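Long-range contacts in uncharacterized protein (Arthrobacter sp., PDB 3KOP), which is of unknown function but adopts a cyclophilin-like fold and belongs to the uncharacterised DUF3830 family: residues 22-26 with 181-185; 35-40 with 151-157. One frame throughout, in Å; residues are numbered along the deposited sequence.

After the N-terminal helix 4-19 the chain enters strand 23-28 and turns back at once into strand 33-39, and each of these neighbours then takes a partner from far along the sequence. Contact 2 comes first in closing: strand 145-157 returns to lie antiparallel to strand 33-39, after two helices and several strands. Contact 1 closes last, when the final strand, 178-183, pairs with strand 23-28. Contact 2 is therefore nested inside the loop closed by contact 1. Backbone bonds that probably join Ile26 O to Cys35 N and Ile24 O to Ala37 N connect the two, giving the strand order 178-183, 23-28, 33-39, 145-157 in one curved antiparallel sheet.

Contact 1: 22-26 with 181-185; sequences RYINI and FSRAE
The backbone O of Asn25 is gripped by several groups: the N-H of Ser182 meets it in the carbonyl plane (Ser182 N to Asn25 O, 3.0 Å), the CA-H of Phe181 makes a contact with it, and a water adds a weak bond. Asn25 N returns the bond to Ser182 O at 2.8 Å, making these residues a hydrogen-bonded antiparallel pair that joins strand 23-28 to the last strand of the cyclophilin-like fold. Two residues past Ser182, Ala184 N bonds to Tyr23 O (3.0 Å) from above the carbonyl plane, while Ala184 CB packs against Tyr23 CB.

On the face carrying Asn25 and Ser182 the polar groups meet through water. With chi1 at 61°, Ser182 OG stands between its own N and carbonyl carbon, 3.5 Å from Asn25 CB, and bonds to two waters. One of them also accepts a hydrogen bond from Asn25 ND2 and donates one to Arg183 O; another water joins ND2 to Glu185 N, and the amide lies against Ala184 (ND2 to CB, 3.8 Å).

The face of Ile26 and Phe181 is oily. Their side chains run side by side, Ile26 CG2 over one face of the ring and CG1 3.8 Å from Phe181 CD2, with Ile24 CD1 at the ring edge, 4.2 Å from CD2. Val97 backs both residues, and Arg183 turns elsewhere, to Trp52. The chemistry is that of a two-faced sheet: hydrocarbon packing on the buried side, and on the other an amide and a hydroxyl linked by a shared water.

Contact 2: 35-40 with 151-157; sequences CKALLL and VFATIVE
Ala37 and Ala153 meet at the apolar centre, CB to CB at 4.0 Å, with Ile155 beside them on the same face of an antiparallel strand pair interrupted by a classic beta bulge. Ile155 CG1 is anti to its carbonyl carbon (chi1 -63°), which brings CD1 to 3.7 Å from Cys35 SG, while CG2 flanks Cys35 CB. Cut back to an alanine here, the side chain would lose CG1, CG2 and CD1, which is likely to open a gap beside Cys35 and leave its sulfur without this hydrocarbon neighbour. Leu39 extends the cluster: its CD1 lies near the plane of the Phe152 ring, at the edge, and also touches Ala153 CB. Helix 45-54 covers this end through Trp52 and Val51.

Across the opposite face, Leu38 CB packs on Val156 CG1. The backbones of Leu38 and Thr154 exchange two bonds, Leu38 N to Thr154 O being 2.8 Å, and Leu40 N adds another to Phe152 O. At the bulge Lys36 O accepts twice, from Val156 N at 2.8 Å and Glu157 N at 3.2 Å. Outermost, the side chains of Lys36 and Glu157 run side by side. Lys36 also makes a cation-pi contact with Tyr23, and its NZ stops 4.2 Å from Glu157 OE2, beyond salt-bridge distance.

Contact 1: 22-26 with 181-185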
ATOM      1  N   ARG F  22      34.038   0.450  10.533  1.00 19.77           N
ATOM      2  CA  ARG F  22      34.236  -1.006  10.685  1.00 19.16           C
ATOM      3  C   ARG F  22      33.384  -1.790   9.723  1.00 18.27           C
ATOM      4  O   ARG F  22      32.335  -1.307   9.281  1.00 17.53           O
ATOM      5  CB  ARG F  22      33.906  -1.496  12.070  1.00 19.54           C
ATOM      6  CG  ARG F  22      33.188  -0.598  12.932  1.00 20.67           C
ATOM      7  CD  ARG F  22      32.863  -1.305  14.265  1.00 20.58           C
ATOM      8  NE  ARG F  22      31.561  -0.892  14.747  1.00 19.20           N
ATOM      9  CZ  ARG F  22      31.042  -1.226  15.929  1.00 18.74           C
ATOM     10  NH1 ARG F  22      31.687  -2.014  16.780  1.00 19.43           N
ATOM     11  NH2 ARG F  22      29.853  -0.770  16.256  1.00 17.93           N
ATOM     12  N   TYR F  23      33.819  -3.018   9.442  1.00 17.12           N
ATOM     13  CA  TYR F  23      33.249  -3.827   8.395  1.00 16.65           C
ATOM     14  C   TYR F  23      32.930  -5.220   8.889  1.00 16.43           C
ATOM     15  O   TYR F  23      33.568  -5.741   9.847  1.00 15.58           O
ATOM     16  CB  TYR F  23      34.226  -3.922   7.216  1.00 16.95           C
ATOM     17  CG  TYR F  23      34.512  -2.589   6.586  1.00 17.71           C
ATOM     18  CD1 TYR F  23      33.758  -2.122   5.512  1.00 18.88           C
ATOM     19  CD2 TYR F  23      35.523  -1.758   7.093  1.00 18.84           C
ATOM     20  CE1 TYR F  23      34.008  -0.856   4.951  1.00 20.13           C
ATOM     21  CE2 TYR F  23      35.760  -0.498   6.530  1.00 19.99           C
ATOM     22  CZ  TYR F  23      35.024  -0.076   5.463  1.00 20.74           C
ATOM     23  OH  TYR F  23      35.309   1.151   4.948  1.00 22.15           O
ATOM     24  N   ILE F  24      31.932  -5.815   8.253  1.00 15.55           N
ATOM     25  CA  ILE F  24      31.577  -7.210   8.499  1.00 16.13           C
ATOM     26  C   ILE F  24      31.674  -7.983   7.185  1.00 16.01           C
ATOM     27  O   ILE F  24      31.475  -7.431   6.098  1.00 16.54           O
ATOM     28  CB  ILE F  24      30.158  -7.325   9.140  1.00 16.00           C
ATOM     29  CG1 ILE F  24      29.074  -6.739   8.204  1.00 15.35           C
ATOM     30  CG2 ILE F  24      30.158  -6.625  10.519  1.00 15.34           C
ATOM     31  CD1 ILE F  24      27.647  -7.017   8.614  1.00 15.50           C
ATOM     32  N   ASN F  25      32.041  -9.240   7.299  1.00 16.52           N
ATOM     33  CA  ASN F  25      31.974 -10.185   6.218  1.00 16.08           C
ATOM     34  C   ASN F  25      30.666 -10.954   6.288  1.00 15.88           C
ATOM     35  O   ASN F  25      30.207 -11.358   7.369  1.00 15.68           O
ATOM     36  CB  ASN F  25      33.161 -11.145   6.280  1.00 16.30           C
ATOM     37  CG  ASN F  25      34.448 -10.482   5.900  1.00 17.81           C
ATOM     38  OD1 ASN F  25      34.467  -9.624   5.006  1.00 19.97           O
ATOM     39  ND2 ASN F  25      35.537 -10.827   6.594  1.00 18.01           N
ATOM     40  N   ILE F  26      30.087 -11.184   5.122  1.00 15.34           N
ATOM     41  CA  ILE F  26      28.843 -11.901   4.992  1.00 15.01           C
ATOM     42  C   ILE F  26      29.103 -13.016   3.986  1.00 15.07           C
ATOM     43  O   ILE F  26      29.434 -12.749   2.837  1.00 15.02           O
ATOM     44  CB  ILE F  26      27.709 -11.013   4.501  1.00 14.72           C
ATOM     45  CG1 ILE F  26      27.552  -9.776   5.388  1.00 13.96           C
ATOM     46  CG2 ILE F  26      26.407 -11.809   4.455  1.00 14.60           C
ATOM     47  CD1 ILE F  26      26.570  -8.680   4.824  1.00 14.31           C
ATOM     48  N   PHE F 181      27.515 -14.098   9.423  1.00 15.35           N
ATOM     49  CA  PHE F 181      27.990 -12.752   9.646  1.00 14.86           C
ATOM     50  C   PHE F 181      29.173 -12.770  10.630  1.00 15.25           C
ATOM     51  O   PHE F 181      29.080 -13.329  11.721  1.00 14.91           O
ATOM     52  CB  PHE F 181      26.859 -11.862  10.169  1.00 14.75           C
ATOM     53  CG  PHE F 181      25.655 -11.761   9.224  1.00 14.19           C
ATOM     54  CD1 PHE F 181      24.718 -12.768   9.171  1.00 14.44           C
ATOM     55  CD2 PHE F 181      25.450 -10.614   8.449  1.00 15.59           C
ATOM     56  CE1 PHE F 181      23.610 -12.669   8.329  1.00 15.46           C
ATOM     57  CE2 PHE F 181      24.349 -10.508   7.626  1.00 13.66           C
ATOM     58  CZ  PHE F 181      23.423 -11.537   7.572  1.00 13.80           C
ATOM     59  N   SER F 182      30.262 -12.110  10.250  1.00 15.95           N
ATOM     60  CA  SER F 182      31.500 -12.118  11.059  1.00 16.21           C
ATOM     61  C   SER F 182      32.192 -10.767  10.968  1.00 16.78           C
ATOM     62  O   SER F 182      31.969 -10.001  10.032  1.00 16.41           O
ATOM     63  CB  SER F 182      32.448 -13.227  10.579  1.00 15.98           C
ATOM     64  OG  SER F 182      32.854 -13.037   9.211  1.00 17.03           O
ATOM     65  N   ARG F 183      33.051 -10.480  11.941  1.00 16.95           N
ATOM     66  CA  ARG F 183      33.826  -9.246  11.912  1.00 17.73           C
ATOM     67  C   ARG F 183      34.947  -9.344  10.873  1.00 18.80           C
ATOM     68  O   ARG F 183      35.612 -10.395  10.761  1.00 17.55           O
ATOM     69  CB  ARG F 183      34.442  -8.978  13.274  1.00 17.75           C
ATOM     70  CG  ARG F 183      33.445  -8.806  14.369  1.00 17.32           C
ATOM     71  CD  ARG F 183      34.149  -8.767  15.722  1.00 17.23           C
ATOM     72  NE  ARG F 183      33.169  -8.718  16.775  1.00 16.41           N
ATOM     73  CZ  ARG F 183      33.425  -8.906  18.060  1.00 17.34           C
ATOM     74  NH1 ARG F 183      34.664  -9.182  18.478  1.00 17.57           N
ATOM     75  NH2 ARG F 183      32.438  -8.837  18.930  1.00 15.81           N
ATOM     76  N   ALA F 184      35.127  -8.264  10.114  1.00 20.37           N
ATOM     77  CA  ALA F 184      36.175  -8.188   9.089  1.00 22.69           C
ATOM     78  C   ALA F 184      37.420  -7.607   9.729  1.00 25.06           C
ATOM     79  O   ALA F 184      37.320  -6.615  10.450  1.00 26.60           O
ATOM     80  CB  ALA F 184      35.750  -7.313   7.946  1.00 22.13           C
ATOM     81  N   GLU F 185      38.566  -8.236   9.460  1.00 26.78           N
ATOM     82  CA  GLU F 185      39.896  -7.820   9.972  1.00 28.12           C
ATOM     83  C   GLU F 185      40.266  -6.389   9.569  1.00 28.89           C
ATOM     84  O   GLU F 185      39.688  -5.841   8.620  1.00 30.38           O
ATOM     85  CB  GLU F 185      40.973  -8.790   9.481  1.00 27.73           C
TER
HETATM   86  O   HOH W   1      36.351  -3.774  10.707  1.00 16.04           O
HETATM   87  O   HOH W   2      31.204 -14.266   7.289  1.00 21.05           O
HETATM   88  O   HOH W   3      35.370 -12.325   8.982  1.00 21.39           O
HETATM   89  O   HOH W   4      38.362  -9.987   7.189  1.00 31.40           O

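Contact 2: 35-40 with 151-157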
ATOM      1  N   CYS F  35      30.936 -11.417   0.836  1.00 17.80           N
ATOM      2  CA  CYS F  35      30.984 -10.018   0.492  1.00 17.49           C
ATOM      3  C   CYS F  35      31.301  -9.241   1.781  1.00 17.36           C
ATOM      4  O   CYS F  35      31.241  -9.803   2.882  1.00 17.26           O
ATOM      5  CB  CYS F  35      29.663  -9.584  -0.177  1.00 17.38           C
ATOM      6  SG  CYS F  35      28.257  -9.669   0.900  1.00 18.61           S
ATOM      7  N   LYS F  36      31.652  -7.974   1.640  1.00 16.44           N
ATOM      8  CA  LYS F  36      31.997  -7.142   2.773  1.00 17.12           C
ATOM      9  C   LYS F  36      31.067  -5.946   2.831  1.00 16.06           C
ATOM     10  O   LYS F  36      30.767  -5.346   1.807  1.00 15.86           O
ATOM     11  CB  LYS F  36      33.447  -6.647   2.693  1.00 17.12           C
ATOM     12  CG  LYS F  36      33.875  -5.894   3.923  1.00 21.35           C
ATOM     13  CD  LYS F  36      35.249  -5.233   3.806  1.00 25.15           C
ATOM     14  CE  LYS F  36      36.337  -6.209   3.863  1.00 27.53           C
ATOM     15  NZ  LYS F  36      37.658  -5.491   4.194  1.00 32.34           N
ATOM     16  N   ALA F  37      30.649  -5.613   4.050  1.00 15.42           N
ATOM     17  CA  ALA F  37      29.693  -4.562   4.301  1.00 15.69           C
ATOM     18  C   ALA F  37      30.230  -3.600   5.334  1.00 15.57           C
ATOM     19  O   ALA F  37      30.853  -4.012   6.310  1.00 15.15           O
ATOM     20  CB  ALA F  37      28.354  -5.162   4.768  1.00 14.35           C
ATOM     21  N   LEU F  38      29.987  -2.318   5.083  1.00 15.54           N
ATOM     22  CA  LEU F  38      30.269  -1.261   6.003  1.00 15.25           C
ATOM     23  C   LEU F  38      29.154  -1.190   7.010  1.00 15.47           C
ATOM     24  O   LEU F  38      27.983  -1.109   6.664  1.00 14.76           O
ATOM     25  CB  LEU F  38      30.351   0.057   5.269  1.00 15.46           C
ATOM     26  CG  LEU F  38      30.392   1.312   6.111  1.00 16.70           C
ATOM     27  CD1 LEU F  38      31.807   1.403   6.810  1.00 15.76           C
ATOM     28  CD2 LEU F  38      30.096   2.531   5.245  1.00 17.34           C
ATOM     29  N   LEU F  39      29.538  -1.150   8.277  1.00 14.67           N
ATOM     30  CA  LEU F  39      28.585  -1.047   9.343  1.00 15.53           C
ATOM     31  C   LEU F  39      28.183   0.415   9.520  1.00 15.08           C
ATOM     32  O   LEU F  39      29.039   1.271   9.564  1.00 15.11           O
ATOM     33  CB  LEU F  39      29.248  -1.586  10.592  1.00 15.72           C
ATOM     34  CG  LEU F  39      28.525  -2.575  11.420  1.00 18.31           C
ATOM     35  CD1 LEU F  39      27.940  -3.717  10.588  1.00 16.61           C
ATOM     36  CD2 LEU F  39      29.502  -3.116  12.504  1.00 17.54           C
ATOM     37  N   LEU F  40      26.878   0.691   9.617  1.00 15.08           N
ATOM     38  CA  LEU F  40      26.370   2.061   9.580  1.00 14.94           C
ATOM     39  C   LEU F  40      26.287   2.644  11.002  1.00 15.40           C
ATOM     40  O   LEU F  40      25.199   2.886  11.551  1.00 14.29           O
ATOM     41  CB  LEU F  40      25.025   2.129   8.852  1.00 14.63           C
ATOM     42  CG  LEU F  40      25.039   1.720   7.369  1.00 14.67           C
ATOM     43  CD1 LEU F  40      23.593   1.754   6.861  1.00 12.26           C
ATOM     44  CD2 LEU F  40      26.008   2.580   6.466  1.00 13.81           C
ATOM     45  N   VAL F 151      18.096  -0.821   8.664  1.00 12.76           N
ATOM     46  CA  VAL F 151      19.204  -0.921   7.705  1.00 11.88           C
ATOM     47  C   VAL F 151      20.474  -0.563   8.479  1.00 12.91           C
ATOM     48  O   VAL F 151      20.659   0.592   8.909  1.00 12.44           O
ATOM     49  CB  VAL F 151      19.053   0.048   6.485  1.00 12.35           C
ATOM     50  CG1 VAL F 151      20.315  -0.016   5.579  1.00 11.38           C
ATOM     51  CG2 VAL F 151      17.770  -0.232   5.679  1.00 11.52           C
ATOM     52  N   PHE F 152      21.356  -1.547   8.673  1.00 12.62           N
ATOM     53  CA  PHE F 152      22.512  -1.329   9.564  1.00 13.23           C
ATOM     54  C   PHE F 152      23.877  -1.534   8.906  1.00 13.44           C
ATOM     55  O   PHE F 152      24.913  -1.296   9.528  1.00 14.34           O
ATOM     56  CB  PHE F 152      22.386  -2.220  10.830  1.00 12.56           C
ATOM     57  CG  PHE F 152      22.713  -3.679  10.597  1.00 13.72           C
ATOM     58  CD1 PHE F 152      21.718  -4.580  10.214  1.00 13.25           C
ATOM     59  CD2 PHE F 152      24.007  -4.154  10.778  1.00 14.17           C
ATOM     60  CE1 PHE F 152      21.996  -5.889  10.009  1.00 14.22           C
ATOM     61  CE2 PHE F 152      24.289  -5.490  10.550  1.00 14.43           C
ATOM     62  CZ  PHE F 152      23.286  -6.354  10.165  1.00 13.37           C
ATOM     63  N   ALA F 153      23.876  -1.969   7.658  1.00 13.46           N
ATOM     64  CA  ALA F 153      25.095  -2.119   6.908  1.00 13.78           C
ATOM     65  C   ALA F 153      24.823  -2.031   5.425  1.00 14.11           C
ATOM     66  O   ALA F 153      23.663  -2.208   4.961  1.00 14.77           O
ATOM     67  CB  ALA F 153      25.797  -3.409   7.248  1.00 13.36           C
ATOM     68  N   THR F 154      25.876  -1.711   4.691  1.00 14.09           N
ATOM     69  CA  THR F 154      25.777  -1.634   3.250  0.50 14.50           C
ATOM     70  C   THR F 154      26.959  -2.323   2.602  1.00 14.85           C
ATOM     71  O   THR F 154      28.129  -2.101   2.963  1.00 14.63           O
ATOM     72  CB  THR F 154      25.636  -0.189   2.770  0.50 14.65           C
ATOM     73  OG1 THR F 154      25.155  -0.205   1.424  0.50 14.68           O
ATOM     74  CG2 THR F 154      26.973   0.569   2.854  0.50 14.85           C
ATOM     75  N   ILE F 155      26.642  -3.221   1.671  1.00 15.37           N
ATOM     76  CA  ILE F 155      27.668  -4.029   0.995  1.00 15.47           C
ATOM     77  C   ILE F 155      28.532  -3.129   0.120  1.00 16.65           C
ATOM     78  O   ILE F 155      28.028  -2.436  -0.767  1.00 17.00           O
ATOM     79  CB  ILE F 155      27.045  -5.222   0.232  1.00 15.66           C
ATOM     80  CG1 ILE F 155      26.348  -6.164   1.237  1.00 15.49           C
ATOM     81  CG2 ILE F 155      28.127  -6.010  -0.544  1.00 15.07           C
ATOM     82  CD1 ILE F 155      25.482  -7.222   0.595  1.00 14.67           C
ATOM     83  N   VAL F 156      29.842  -3.136   0.378  1.00 16.71           N
ATOM     84  CA  VAL F 156      30.789  -2.331  -0.378  1.00 16.94           C
ATOM     85  C   VAL F 156      31.752  -3.145  -1.258  1.00 18.03           C
ATOM     86  O   VAL F 156      32.401  -2.591  -2.127  1.00 18.24           O
ATOM     87  CB  VAL F 156      31.615  -1.378   0.557  1.00 16.93           C
ATOM     88  CG1 VAL F 156      30.706  -0.324   1.180  1.00 17.47           C
ATOM     89  CG2 VAL F 156      32.371  -2.163   1.632  1.00 16.64           C
ATOM     90  N   GLU F 157      31.849  -4.452  -1.045  1.00 18.81           N
ATOM     91  CA  GLU F 157      32.638  -5.306  -1.898  1.00 19.31           C
ATOM     92  C   GLU F 157      31.926  -6.613  -2.095  1.00 18.52           C
ATOM     93  O   GLU F 157      31.400  -7.189  -1.134  1.00 18.31           O
ATOM     94  CB  GLU F 157      33.971  -5.670  -1.252  1.00 20.52           C
ATOM     95  CG  GLU F 157      34.955  -4.589  -1.062  1.00 25.61           C
ATOM     96  CD  GLU F 157      36.221  -5.122  -0.382  1.00 29.97           C
ATOM     97  OE1 GLU F 157      36.481  -6.347  -0.447  1.00 32.94           O
ATOM     98  OE2 GLU F 157      36.944  -4.305   0.224  1.00 37.48           O
TER